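Local coordinates for cobalamin biosynthesis protein CobN (Mycobacterium tuberculosis, PDB 7C6O), which is the large, catalytic subunit of cobaltochelatase, the enzyme that inserts cobalt into the corrin ring during cobalamin biosynthesis, at residues Pro38-Leu52 / Gly59-Ser71. Sequence-based numbering, arbitrary orientation.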
ATOM      1  N   PRO A  38      27.077  -2.631 -48.981  1.00 55.79           N
ATOM      2  CA  PRO A  38      26.880  -3.991 -48.472  1.00 53.88           C
ATOM      3  C   PRO A  38      26.352  -4.961 -49.517  1.00 53.54           C
ATOM      4  O   PRO A  38      25.169  -5.290 -49.491  1.00 59.27           O
ATOM      5  CB  PRO A  38      25.843  -3.804 -47.367  1.00 50.70           C
ATOM      6  CG  PRO A  38      25.121  -2.554 -47.727  1.00 54.62           C
ATOM      7  CD  PRO A  38      26.159  -1.669 -48.347  1.00 55.23           C
ATOM      8  N   GLU A  39      27.205  -5.412 -50.423  1.00 48.18           N
ATOM      9  CA  GLU A  39      26.731  -6.400 -51.381  1.00 42.60           C
ATOM     10  C   GLU A  39      26.924  -7.810 -50.823  1.00 33.62           C
ATOM     11  O   GLU A  39      25.943  -8.561 -50.745  1.00 31.39           O
ATOM     12  CB  GLU A  39      27.418  -6.224 -52.741  1.00 43.92           C
ATOM     13  CG  GLU A  39      26.765  -7.009 -53.873  1.00 44.65           C
ATOM     14  CD  GLU A  39      27.247  -8.446 -53.948  0.42 44.63           C
ATOM     15  OE1 GLU A  39      28.466  -8.658 -54.120  0.48 44.31           O
ATOM     16  OE2 GLU A  39      26.407  -9.363 -53.825  0.39 44.99           O
ATOM     17  N   PRO A  40      28.133  -8.218 -50.410  1.00 27.64           N
ATOM     18  CA  PRO A  40      28.288  -9.584 -49.894  1.00 24.67           C
ATOM     19  C   PRO A  40      27.491  -9.786 -48.614  1.00 22.42           C
ATOM     20  O   PRO A  40      27.327  -8.872 -47.803  1.00 22.85           O
ATOM     21  CB  PRO A  40      29.796  -9.706 -49.639  1.00 25.02           C
ATOM     22  CG  PRO A  40      30.416  -8.612 -50.435  1.00 25.93           C
ATOM     23  CD  PRO A  40      29.422  -7.503 -50.395  1.00 25.42           C
ATOM     24  N   THR A  41      26.989 -11.004 -48.443  1.00 19.33           N
ATOM     25  CA  THR A  41      26.166 -11.344 -47.290  1.00 20.96           C
ATOM     26  C   THR A  41      27.053 -11.862 -46.165  1.00 18.88           C
ATOM     27  O   THR A  41      27.789 -12.836 -46.347  1.00 17.73           O
ATOM     28  CB  THR A  41      25.119 -12.389 -47.661  1.00 26.03           C
ATOM     29  OG1 THR A  41      24.259 -11.866 -48.680  1.00 27.61           O
ATOM     30  CG2 THR A  41      24.289 -12.754 -46.445  1.00 26.30           C
ATOM     31  N   VAL A  42      26.974 -11.216 -45.006  1.00 18.22           N
ATOM     32  CA  VAL A  42      27.707 -11.635 -43.816  1.00 15.95           C
ATOM     33  C   VAL A  42      26.705 -12.216 -42.831  1.00 18.06           C
ATOM     34  O   VAL A  42      25.758 -11.534 -42.420  1.00 19.18           O
ATOM     35  CB  VAL A  42      28.489 -10.471 -43.189  1.00 17.71           C
ATOM     36  CG1 VAL A  42      29.127 -10.909 -41.878  1.00 17.43           C
ATOM     37  CG2 VAL A  42      29.547  -9.966 -44.158  1.00 18.52           C
ATOM     38  N   LEU A  43      26.906 -13.476 -42.460  1.00 17.55           N
ATOM     39  CA  LEU A  43      26.073 -14.134 -41.463  1.00 15.56           C
ATOM     40  C   LEU A  43      26.684 -13.912 -40.084  1.00 15.40           C
ATOM     41  O   LEU A  43      27.838 -14.281 -39.845  1.00 16.43           O
ATOM     42  CB  LEU A  43      25.949 -15.626 -41.770  1.00 15.85           C
ATOM     43  CG  LEU A  43      25.185 -16.481 -40.753  1.00 16.97           C
ATOM     44  CD1 LEU A  43      23.751 -15.997 -40.607  1.00 17.87           C
ATOM     45  CD2 LEU A  43      25.222 -17.945 -41.155  1.00 14.55           C
ATOM     46  N   LEU A  44      25.913 -13.303 -39.185  1.00 14.50           N
ATOM     47  CA  LEU A  44      26.332 -13.057 -37.810  1.00 14.44           C
ATOM     48  C   LEU A  44      25.576 -14.001 -36.885  1.00 15.49           C
ATOM     49  O   LEU A  44      24.347 -13.923 -36.786  1.00 15.32           O
ATOM     50  CB  LEU A  44      26.077 -11.602 -37.412  1.00 15.85           C
ATOM     51  CG  LEU A  44      26.372 -11.243 -35.954  1.00 13.34           C
ATOM     52  CD1 LEU A  44      27.842 -11.489 -35.633  1.00 15.97           C
ATOM     53  CD2 LEU A  44      25.983  -9.801 -35.670  1.00 14.16           C
ATOM     54  N   LEU A  45      26.308 -14.887 -36.214  1.00 13.22           N
ATOM     55  CA  LEU A  45      25.745 -15.819 -35.238  1.00 12.77           C
ATOM     56  C   LEU A  45      26.293 -15.426 -33.870  1.00 13.67           C
ATOM     57  O   LEU A  45      27.454 -15.696 -33.561  1.00 15.99           O
ATOM     58  CB  LEU A  45      26.110 -17.261 -35.583  1.00 11.73           C
ATOM     59  CG  LEU A  45      25.715 -17.754 -36.974  1.00 14.81           C
ATOM     60  CD1 LEU A  45      26.387 -19.083 -37.285  1.00 14.04           C
ATOM     61  CD2 LEU A  45      24.199 -17.877 -37.079  1.00 17.03           C
ATOM     62  N   SER A  46      25.461 -14.786 -33.053  1.00 14.15           N
ATOM     63  CA  SER A  46      25.884 -14.321 -31.739  1.00 13.49           C
ATOM     64  C   SER A  46      24.833 -14.672 -30.700  1.00 16.09           C
ATOM     65  O   SER A  46      23.632 -14.532 -30.944  1.00 16.72           O
ATOM     66  CB  SER A  46      26.128 -12.807 -31.725  1.00 15.08           C
ATOM     67  OG  SER A  46      26.563 -12.375 -30.445  1.00 16.91           O
ATOM     68  N   THR A  47      25.290 -15.128 -29.538  1.00 17.92           N
ATOM     69  CA  THR A  47      24.384 -15.361 -28.425  1.00 18.05           C
ATOM     70  C   THR A  47      23.973 -14.072 -27.732  1.00 20.55           C
ATOM     71  O   THR A  47      23.179 -14.121 -26.787  1.00 22.23           O
ATOM     72  CB  THR A  47      25.024 -16.312 -27.416  1.00 19.15           C
ATOM     73  OG1 THR A  47      26.333 -15.839 -27.079  1.00 19.51           O
ATOM     74  CG2 THR A  47      25.129 -17.712 -28.005  1.00 22.90           C
ATOM     75  N   SER A  48      24.492 -12.929 -28.171  1.00 20.29           N
ATOM     76  CA  SER A  48      24.078 -11.625 -27.671  1.00 19.54           C
ATOM     77  C   SER A  48      23.111 -11.017 -28.676  1.00 19.06           C
ATOM     78  O   SER A  48      23.513 -10.642 -29.783  1.00 17.11           O
ATOM     79  CB  SER A  48      25.282 -10.712 -27.454  1.00 24.17           C
ATOM     80  OG  SER A  48      24.866  -9.373 -27.245  1.00 26.91           O
ATOM     81  N   ASP A  49      21.836 -10.922 -28.297  1.00 19.01           N
ATOM     82  CA  ASP A  49      20.855 -10.323 -29.195  1.00 22.98           C
ATOM     83  C   ASP A  49      21.152  -8.855 -29.469  1.00 18.77           C
ATOM     84  O   ASP A  49      20.719  -8.333 -30.500  1.00 21.58           O
ATOM     85  CB  ASP A  49      19.447 -10.482 -28.624  1.00 27.09           C
ATOM     86  CG  ASP A  49      18.951 -11.916 -28.693  1.00 29.76           C
ATOM     87  OD1 ASP A  49      19.374 -12.653 -29.611  1.00 29.83           O
ATOM     88  OD2 ASP A  49      18.137 -12.307 -27.831  1.00 31.15           O
ATOM     89  N   THR A  50      21.884  -8.183 -28.574  1.00 16.53           N
ATOM     90  CA  THR A  50      22.310  -6.815 -28.850  1.00 19.08           C
ATOM     91  C   THR A  50      23.163  -6.752 -30.113  1.00 18.37           C
ATOM     92  O   THR A  50      23.006  -5.837 -30.929  1.00 19.61           O
ATOM     93  CB  THR A  50      23.072  -6.255 -27.648  1.00 22.34           C
ATOM     94  OG1 THR A  50      22.233  -6.309 -26.488  1.00 22.89           O
ATOM     95  CG2 THR A  50      23.485  -4.810 -27.897  1.00 20.80           C
ATOM     96  N   ASP A  51      24.064  -7.725 -30.293  1.00 16.49           N
ATOM     97  CA  ASP A  51      24.840  -7.817 -31.529  1.00 17.83           C
ATOM     98  C   ASP A  51      23.926  -7.890 -32.744  1.00 18.11           C
ATOM     99  O   ASP A  51      24.120  -7.170 -33.731  1.00 18.08           O
ATOM    100  CB  ASP A  51      25.750  -9.048 -31.499  1.00 15.74           C
ATOM    101  CG  ASP A  51      26.845  -8.953 -30.457  1.00 20.05           C
ATOM    102  OD1 ASP A  51      27.045  -7.863 -29.883  1.00 19.09           O
ATOM    103  OD2 ASP A  51      27.510  -9.985 -30.215  1.00 17.91           O
ATOM    104  N   LEU A  52      22.921  -8.768 -32.690  1.00 16.11           N
ATOM    105  CA  LEU A  52      22.061  -8.989 -33.847  1.00 17.28           C
ATOM    106  C   LEU A  52      21.223  -7.756 -34.156  1.00 16.26           C
ATOM    107  O   LEU A  52      21.000  -7.429 -35.328  1.00 15.62           O
ATOM    108  CB  LEU A  52      21.169 -10.207 -33.606  1.00 17.36           C
ATOM    109  CG  LEU A  52      21.900 -11.459 -33.116  1.00 18.48           C
ATOM    110  CD1 LEU A  52      20.951 -12.647 -33.003  1.00 18.69           C
ATOM    111  CD2 LEU A  52      23.079 -11.793 -34.022  1.00 17.13           C
ATOM    112  N   GLY A  59      22.129  -1.411 -41.271  1.00 22.50           N
ATOM    113  CA  GLY A  59      21.756  -1.297 -42.663  1.00 22.05           C
ATOM    114  C   GLY A  59      22.644  -2.056 -43.622  1.00 25.13           C
ATOM    115  O   GLY A  59      22.360  -2.063 -44.827  1.00 25.59           O
ATOM    116  N   LYS A  60      23.711  -2.685 -43.134  1.00 22.62           N
ATOM    117  CA  LYS A  60      24.544  -3.528 -43.974  1.00 22.48           C
ATOM    118  C   LYS A  60      23.839  -4.852 -44.263  1.00 20.25           C
ATOM    119  O   LYS A  60      22.875  -5.233 -43.593  1.00 21.76           O
ATOM    120  CB  LYS A  60      25.894  -3.789 -43.302  1.00 23.53           C
ATOM    121  CG  LYS A  60      26.841  -2.594 -43.290  1.00 25.47           C
ATOM    122  CD  LYS A  60      27.255  -2.222 -44.703  1.00 26.71           C
ATOM    123  CE  LYS A  60      28.626  -1.581 -44.752  1.00 30.13           C
ATOM    124  NZ  LYS A  60      29.103  -1.427 -46.159  1.00 31.82           N
ATOM    125  N   ASN A  61      24.338  -5.557 -45.278  1.00 17.47           N
ATOM    126  CA  ASN A  61      23.731  -6.810 -45.726  1.00 22.39           C
ATOM    127  C   ASN A  61      24.154  -7.929 -44.782  1.00 21.17           C
ATOM    128  O   ASN A  61      25.053  -8.728 -45.057  1.00 22.18           O
ATOM    129  CB  ASN A  61      24.115  -7.121 -47.166  1.00 21.50           C
ATOM    130  CG  ASN A  61      23.430  -8.366 -47.688  1.00 22.61           C
ATOM    131  OD1 ASN A  61      22.401  -8.785 -47.159  1.00 25.99           O
ATOM    132  ND2 ASN A  61      24.000  -8.971 -48.724  1.00 23.28           N
ATOM    133  N   TYR A  62      23.473  -7.983 -43.643  1.00 21.91           N
ATOM    134  CA  TYR A  62      23.693  -9.002 -42.631  1.00 20.51           C
ATOM    135  C   TYR A  62      22.537  -9.991 -42.607  1.00 22.35           C
ATOM    136  O   TYR A  62      21.383  -9.620 -42.841  1.00 23.89           O
ATOM    137  CB  TYR A  62      23.802  -8.384 -41.230  1.00 17.32           C
ATOM    138  CG  TYR A  62      25.151  -7.850 -40.798  1.00 16.21           C
ATOM    139  CD1 TYR A  62      26.174  -8.711 -40.422  1.00 16.74           C
ATOM    140  CD2 TYR A  62      25.375  -6.483 -40.687  1.00 15.43           C
ATOM    141  CE1 TYR A  62      27.398  -8.226 -39.993  1.00 15.07           C
ATOM    142  CE2 TYR A  62      26.594  -5.987 -40.257  1.00 14.50           C
ATOM    143  CZ  TYR A  62      27.602  -6.863 -39.910  1.00 15.39           C
ATOM    144  OH  TYR A  62      28.816  -6.374 -39.480  1.00 15.54           O
ATOM    145  N   ARG A  63      22.861 -11.252 -42.350  1.00 18.64           N
ATOM    146  CA  ARG A  63      21.917 -12.220 -41.816  0.52 20.26           C
ATOM    147  C   ARG A  63      22.296 -12.487 -40.366  1.00 20.33           C
ATOM    148  O   ARG A  63      23.474 -12.433 -40.001  1.00 18.13           O
ATOM    149  CB  ARG A  63      21.928 -13.532 -42.606  0.52 22.65           C
ATOM    150  CG  ARG A  63      21.717 -13.383 -44.100  0.52 24.07           C
ATOM    151  CD  ARG A  63      20.317 -12.909 -44.443  0.52 25.57           C
ATOM    152  NE  ARG A  63      20.158 -12.757 -45.886  0.52 27.60           N
ATOM    153  CZ  ARG A  63      20.470 -11.653 -46.556  0.52 28.30           C
ATOM    154  NH1 ARG A  63      20.950 -10.599 -45.912  0.52 28.77           N
ATOM    155  NH2 ARG A  63      20.300 -11.602 -47.870  0.52 27.64           N
ATOM    156  N   TRP A  64      21.298 -12.762 -39.531  1.00 18.59           N
ATOM    157  CA  TRP A  64      21.576 -12.935 -38.112  1.00 19.40           C
ATOM    158  C   TRP A  64      20.735 -14.055 -37.523  1.00 23.46           C
ATOM    159  O   TRP A  64      19.625 -14.337 -37.982  1.00 23.44           O
ATOM    160  CB  TRP A  64      21.325 -11.645 -37.329  1.00 22.52           C
ATOM    161  CG  TRP A  64      19.996 -11.033 -37.611  1.00 24.24           C
ATOM    162  CD1 TRP A  64      18.797 -11.388 -37.064  1.00 25.47           C
ATOM    163  CD2 TRP A  64      19.727  -9.952 -38.508  1.00 22.90           C
ATOM    164  NE1 TRP A  64      17.798 -10.593 -37.568  1.00 26.77           N
ATOM    165  CE2 TRP A  64      18.341  -9.703 -38.457  1.00 27.58           C
ATOM    166  CE3 TRP A  64      20.522  -9.169 -39.350  1.00 24.45           C
ATOM    167  CZ2 TRP A  64      17.733  -8.705 -39.217  1.00 28.22           C
ATOM    168  CZ3 TRP A  64      19.918  -8.179 -40.104  1.00 26.95           C
ATOM    169  CH2 TRP A  64      18.536  -7.956 -40.032  1.00 28.33           C
ATOM    170  N   ALA A  65      21.285 -14.680 -36.485  1.00 18.11           N
ATOM    171  CA  ALA A  65      20.579 -15.692 -35.716  1.00 20.23           C
ATOM    172  C   ALA A  65      21.314 -15.890 -34.402  1.00 23.37           C
ATOM    173  O   ALA A  65      22.532 -15.705 -34.323  1.00 17.54           O
ATOM    174  CB  ALA A  65      20.476 -17.019 -36.475  1.00 19.92           C
ATOM    175  N   ASN A  66      20.557 -16.259 -33.372  1.00 20.82           N
ATOM    176  CA  ASN A  66      21.137 -16.581 -32.077  1.00 24.11           C
ATOM    177  C   ASN A  66      21.386 -18.081 -32.002  1.00 24.53           C
ATOM    178  O   ASN A  66      20.433 -18.861 -32.126  1.00 26.01           O
ATOM    179  CB  ASN A  66      20.213 -16.144 -30.955  1.00 24.27           C
ATOM    180  CG  ASN A  66      20.885 -16.181 -29.598  1.00 23.56           C
ATOM    181  OD1 ASN A  66      21.597 -17.130 -29.270  1.00 21.75           O
ATOM    182  ND2 ASN A  66      20.666 -15.139 -28.802  1.00 23.79           N
ATOM    183  N   PRO A  67      22.631 -18.527 -31.807  1.00 23.48           N
ATOM    184  CA  PRO A  67      22.901 -19.975 -31.776  1.00 25.15           C
ATOM    185  C   PRO A  67      22.117 -20.731 -30.716  1.00 28.96           C
ATOM    186  O   PRO A  67      21.921 -21.943 -30.867  1.00 32.10           O
ATOM    187  CB  PRO A  67      24.411 -20.045 -31.507  1.00 25.51           C
ATOM    188  CG  PRO A  67      24.942 -18.737 -31.977  1.00 25.30           C
ATOM    189  CD  PRO A  67      23.865 -17.732 -31.701  1.00 22.57           C
ATOM    190  N   SER A  68      21.664 -20.068 -29.652  1.00 30.57           N
ATOM    191  CA  SER A  68      20.874 -20.749 -28.635  1.00 34.76           C
ATOM    192  C   SER A  68      19.430 -20.981 -29.065  1.00 36.03           C
ATOM    193  O   SER A  68      18.695 -21.674 -28.354  1.00 37.18           O
ATOM    194  CB  SER A  68      20.900 -19.959 -27.323  1.00 37.04           C
ATOM    195  OG  SER A  68      20.178 -18.746 -27.437  1.00 41.10           O
ATOM    196  N   ARG A  69      19.010 -20.422 -30.198  1.00 34.36           N
ATOM    197  CA  ARG A  69      17.669 -20.608 -30.742  1.00 36.31           C
ATOM    198  C   ARG A  69      17.742 -21.073 -32.188  1.00 37.43           C
ATOM    199  O   ARG A  69      16.983 -20.611 -33.044  1.00 42.46           O
ATOM    200  CB  ARG A  69      16.850 -19.321 -30.652  1.00 39.05           C
ATOM    201  CG  ARG A  69      16.860 -18.636 -29.300  1.00 42.27           C
ATOM    202  CD  ARG A  69      15.910 -17.446 -29.301  1.00 44.05           C
ATOM    203  NE  ARG A  69      16.278 -16.441 -30.296  1.00 44.89           N
ATOM    204  CZ  ARG A  69      16.838 -15.270 -30.005  1.00 42.99           C
ATOM    205  NH1 ARG A  69      17.090 -14.952 -28.743  1.00 42.68           N
ATOM    206  NH2 ARG A  69      17.141 -14.415 -30.973  1.00 41.65           N
ATOM    207  N   LEU A  70      18.653 -21.996 -32.487  1.00 34.48           N
ATOM    208  CA  LEU A  70      18.976 -22.343 -33.866  1.00 33.63           C
ATOM    209  C   LEU A  70      19.021 -23.855 -34.021  1.00 32.81           C
ATOM    210  O   LEU A  70      19.788 -24.530 -33.328  1.00 33.76           O
ATOM    211  CB  LEU A  70      20.316 -21.724 -34.275  1.00 33.72           C
ATOM    212  CG  LEU A  70      20.621 -21.594 -35.766  1.00 32.86           C
ATOM    213  CD1 LEU A  70      19.627 -20.654 -36.426  1.00 30.28           C
ATOM    214  CD2 LEU A  70      22.047 -21.102 -35.970  1.00 31.20           C
ATOM    215  N   SER A  71      18.209 -24.383 -34.935  1.00 32.95           N
ATOM    216  CA  SER A  71      18.272 -25.796 -35.270  1.00 32.18           C
ATOM    217  C   SER A  71      19.375 -26.045 -36.295  1.00 32.62           C
ATOM    218  O   SER A  71      19.881 -25.120 -36.936  1.00 31.15           O
ATOM    219  CB  SER A  71      16.930 -26.286 -35.816  1.00 33.28           C
ATOM    220  OG  SER A  71      16.642 -25.693 -37.072  1.00 31.83           O
TER
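Asp49 OD1 is gripped on both faces of its carboxylate plane at once: Asn66 ND2 donates from one, 2.9 Å away, and Arg69 NH2 from the other. Arg69 NH1 meets the syn lone pair of Asp49 OD2 at 3.0 Å, completing an end-on, two-nitrogen salt bridge that should favour the charged carboxylate. Asparagine suits position 66 because its amide works twice: while ND2 holds Asp49, OD1 accepts from Ser68 N in an Asx turn and bonds Ser68 OG. At the far end, with CG anti to the backbone N (chi1 -176°), Asn61 sends ND2 to Glu39 O at 2.8 Å and, weakly, to Thr41 OG1. In one of two modelled conformers of Arg63, NH1 bonds Asn61 OD1 and Thr41 CG2 lies over the guanidinium. Between these ends, strands 42-46 and 62-65 run parallel, Leu44 N bonding Arg63 O at 2.7 Å. Branched Leu45 suits the face that helix 72-79 covers, its CD2 reaching both Ala65 CB and Leu70 CD2; on the other, Val42 CG1 packs against Tyr62 CE1 and Leu52 CD2 against Trp64 CB. Helix 49-58 links the two strands in a beta-alpha-beta crossover, at one edge of a four-stranded parallel sheet of order 2-1-3-4.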